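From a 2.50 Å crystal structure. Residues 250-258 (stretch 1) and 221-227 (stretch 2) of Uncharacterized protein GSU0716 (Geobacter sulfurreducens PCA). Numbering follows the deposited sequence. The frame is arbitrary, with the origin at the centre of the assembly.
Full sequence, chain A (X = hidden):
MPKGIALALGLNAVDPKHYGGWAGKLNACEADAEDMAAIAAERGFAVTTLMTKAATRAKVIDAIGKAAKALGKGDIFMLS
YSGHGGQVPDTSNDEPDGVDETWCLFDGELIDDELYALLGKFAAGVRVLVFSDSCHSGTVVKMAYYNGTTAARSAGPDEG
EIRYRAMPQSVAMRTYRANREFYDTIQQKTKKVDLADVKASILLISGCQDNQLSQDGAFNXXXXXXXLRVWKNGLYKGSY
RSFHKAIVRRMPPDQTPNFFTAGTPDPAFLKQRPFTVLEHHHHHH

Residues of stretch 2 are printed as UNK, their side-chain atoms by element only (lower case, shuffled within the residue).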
# COMPACT_ATOMS: atom_id res chain seq x y z
N ARG A 250 19.95 -5.71 13.17
CA ARG A 250 19.52 -4.34 12.87
C ARG A 250 18.97 -4.17 11.45
O ARG A 250 18.25 -3.23 11.17
CB ARG A 250 20.69 -3.39 13.06
CG ARG A 250 21.37 -3.54 14.42
CD ARG A 250 22.62 -2.69 14.52
NE ARG A 250 22.32 -1.26 14.43
CZ ARG A 250 21.75 -0.55 15.40
NH1 ARG A 250 21.41 -1.13 16.55
NH2 ARG A 250 21.53 0.74 15.21
N MSE A 251 19.34 -5.10 10.58
CA MSE A 251 18.96 -5.10 9.17
C MSE A 251 17.52 -5.52 8.92
O MSE A 251 16.98 -6.35 9.62
CB MSE A 251 19.87 -6.05 8.41
CG MSE A 251 21.33 -5.64 8.42
SE MSE A 251 21.65 -4.04 7.35
CE MSE A 251 21.51 -4.81 5.58
N PRO A 252 16.90 -4.96 7.88
CA PRO A 252 15.52 -5.29 7.53
C PRO A 252 15.45 -6.72 6.99
O PRO A 252 16.42 -7.22 6.39
CB PRO A 252 15.17 -4.24 6.48
CG PRO A 252 16.49 -3.98 5.80
CD PRO A 252 17.45 -3.93 6.97
N PRO A 253 14.30 -7.40 7.17
CA PRO A 253 14.14 -8.79 6.70
C PRO A 253 14.34 -9.03 5.21
O PRO A 253 14.61 -10.16 4.81
CB PRO A 253 12.73 -9.14 7.17
CG PRO A 253 12.02 -7.82 7.15
CD PRO A 253 13.05 -6.88 7.75
N ASP A 254 14.23 -7.97 4.40
CA ASP A 254 14.40 -8.09 2.95
C ASP A 254 15.87 -7.95 2.54
O ASP A 254 16.21 -8.05 1.35
CB ASP A 254 13.54 -7.04 2.23
CG ASP A 254 14.11 -5.64 2.35
OD1 ASP A 254 14.40 -5.19 3.48
OD2 ASP A 254 14.26 -4.98 1.30
N GLN A 255 16.74 -7.70 3.52
CA GLN A 255 18.17 -7.59 3.29
C GLN A 255 18.95 -8.14 4.49
O GLN A 255 19.07 -7.47 5.52
CB GLN A 255 18.62 -6.14 3.04
CG GLN A 255 20.02 -6.13 2.44
CD GLN A 255 20.59 -4.76 2.14
OE1 GLN A 255 19.86 -3.81 1.88
NE2 GLN A 255 21.91 -4.66 2.14
N THR A 256 19.48 -9.35 4.35
CA THR A 256 20.22 -9.98 5.43
C THR A 256 21.62 -10.34 4.98
O THR A 256 21.79 -11.15 4.07
CB THR A 256 19.55 -11.30 5.91
OG1 THR A 256 18.16 -11.07 6.17
CG2 THR A 256 20.22 -11.82 7.18
N PRO A 257 22.65 -9.71 5.57
CA PRO A 257 24.01 -10.04 5.15
C PRO A 257 24.30 -11.49 5.50
O PRO A 257 23.78 -12.03 6.48
CB PRO A 257 24.88 -9.03 5.92
CG PRO A 257 24.01 -8.61 7.07
CD PRO A 257 22.64 -8.53 6.46
N ASN A 258 25.12 -12.13 4.67
CA ASN A 258 25.46 -13.53 4.86
C ASN A 258 26.87 -13.77 5.40
O ASN A 258 27.81 -13.02 5.14
CB ASN A 258 25.32 -14.26 3.53
CG ASN A 258 25.12 -15.74 3.70
OD1 ASN A 258 25.63 -16.53 2.91
ND2 ASN A 258 24.36 -16.13 4.72
N UNK A 221 26.30 2.01 1.85
CA UNK A 221 25.36 0.92 1.68
C UNK A 221 24.58 0.63 2.94
O UNK A 221 25.01 0.96 4.04
N UNK A 222 23.42 0.01 2.79
CA UNK A 222 22.63 -0.32 3.96
C UNK A 222 23.47 -1.21 4.86
O UNK A 222 23.57 -0.97 6.07
c UNK A 222 21.34 -1.05 3.54
N UNK A 223 24.09 -2.23 4.28
CA UNK A 223 24.92 -3.15 5.04
C UNK A 223 26.12 -2.43 5.69
O UNK A 223 26.31 -2.48 6.91
c UNK A 223 28.78 -6.03 4.56
c UNK A 223 27.72 -5.30 4.02
c UNK A 223 25.42 -4.29 4.14
c UNK A 223 27.51 -6.36 6.58
c UNK A 223 26.45 -5.62 6.02
c UNK A 223 26.55 -5.09 4.74
c UNK A 223 28.67 -6.56 5.84
N UNK A 224 26.91 -1.75 4.87
CA UNK A 224 28.08 -1.05 5.38
C UNK A 224 27.72 -0.06 6.49
O UNK A 224 28.42 0.06 7.51
c UNK A 224 28.81 -0.29 4.24
c UNK A 224 30.07 0.37 4.77
o UNK A 224 29.16 -1.22 3.20
N UNK A 225 26.62 0.66 6.31
CA UNK A 225 26.18 1.61 7.31
C UNK A 225 25.98 0.95 8.66
O UNK A 225 26.39 1.49 9.68
N UNK A 226 25.33 -0.21 8.67
CA UNK A 226 25.11 -0.90 9.93
C UNK A 226 26.38 -1.56 10.44
O UNK A 226 26.55 -1.75 11.65
c UNK A 226 24.00 -1.93 9.79
n UNK A 226 22.58 -0.60 11.85
c UNK A 226 22.31 -0.26 10.60
c UNK A 226 22.67 -1.28 9.54
o UNK A 226 21.79 0.81 10.30
N UNK A 227 27.28 -1.92 9.52
CA UNK A 227 28.54 -2.51 9.95
C UNK A 227 29.25 -1.42 10.76
O UNK A 227 29.69 -1.67 11.88
c UNK A 227 31.22 -4.29 7.60
c UNK A 227 30.76 -3.58 8.90
c UNK A 227 29.37 -2.94 8.72
c UNK A 227 31.75 -2.50 9.28
O HOH W 1 23.65 -2.57 1.44

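Position 221 carries no atoms beyond its backbone, and nothing of it meets stretch 1. It is therefore a glycine, Gly-221. It sits at the N-cap, right before the helix that starts at the next residue, and its carbonyl accepts the first of the helical bonds, from the backbone N of position 225 (N to Gly-221 O, 2.8 Å).

Position 222 has a single side-chain carbon, the CB, with nothing attached to it; this CB lies 3.5 Å from Gln-255 OE1 and 4.3 Å from the methyl carbon CE of Met-251. The residue is Ala-222. Its CA-to-CB bond points toward stretch 1. The selenium of Met-251, a selenomethionine, also approaches the backbone here, with SE 3.8 Å from Ala-222 O.

At position 223 one carbon leads to a ring of six carbons, with no heteroatom on it. The ring meets Pro-257, which approaches it obliquely, and the CB of position 223 lies 4.2 Å from Met-251 CE. This is phenylalanine, since a tyrosine would carry an additional oxygen. Phe-223 leaves the helix sideways with chi1 in the t well, which brings its ring to Pro-257: Pro-257 CB is 3.8 Å from Phe-223 CD1. Nearer the backbone, Met-251 CE packs 3.8 Å from Phe-223 CA. The backbone N of Phe-223, free at the first turn of the helix, donates to water 1 (Phe-223 N to water O, 2.9 Å).

Position 224 shows a CB that bears one oxygen and one carbon, the branched pattern of threonine, and does not touch stretch 1. Thr-224 points away from it; its hydroxyl is hydrogen-bonded elsewhere in the structure.

Position 225 again has no side-chain atoms and is Gly-225. The space is tight: a CB placed ideally on it would lie only 3.1 Å from Gly-221 O, one turn earlier.

Position 226 has three carbons in a row, the third bearing one oxygen and one nitrogen. The side chain meets Met-251, and its end reaches the edge of the Arg-250 guanidinium, near the plane of that group. That is a glutamine, one carbon longer than asparagine. Gln-226 points toward stretch 1, and its CG lies 3.7 Å from Met-251 SE. Because the amide is probably turned over in the model, the assignment of its two end atoms should not be pressed.

Position 227 has four carbons, forked at the second, makes no contact with stretch 1, and is Leu-227. It faces away from stretch 1.

The contact follows from helical spacing. Ala-222 and Gln-226, four residues apart, both point toward stretch 1, and Met-251 reaches both as well as Phe-223, its end coming nearer than its sideways CB suggests. Pro-257 extends the apolar packing along the Phe-223 ring. Water 1 adds a polar link, accepting from both Phe-223 N and Gln-255 NE2 (2.8 Å from Gln-255 NE2 to the water O), so the start of the helix is tied to the loop through solvent. In total 342 Å² is buried, both sides summed.

Stretch 2 (221-227) GAFTGQL
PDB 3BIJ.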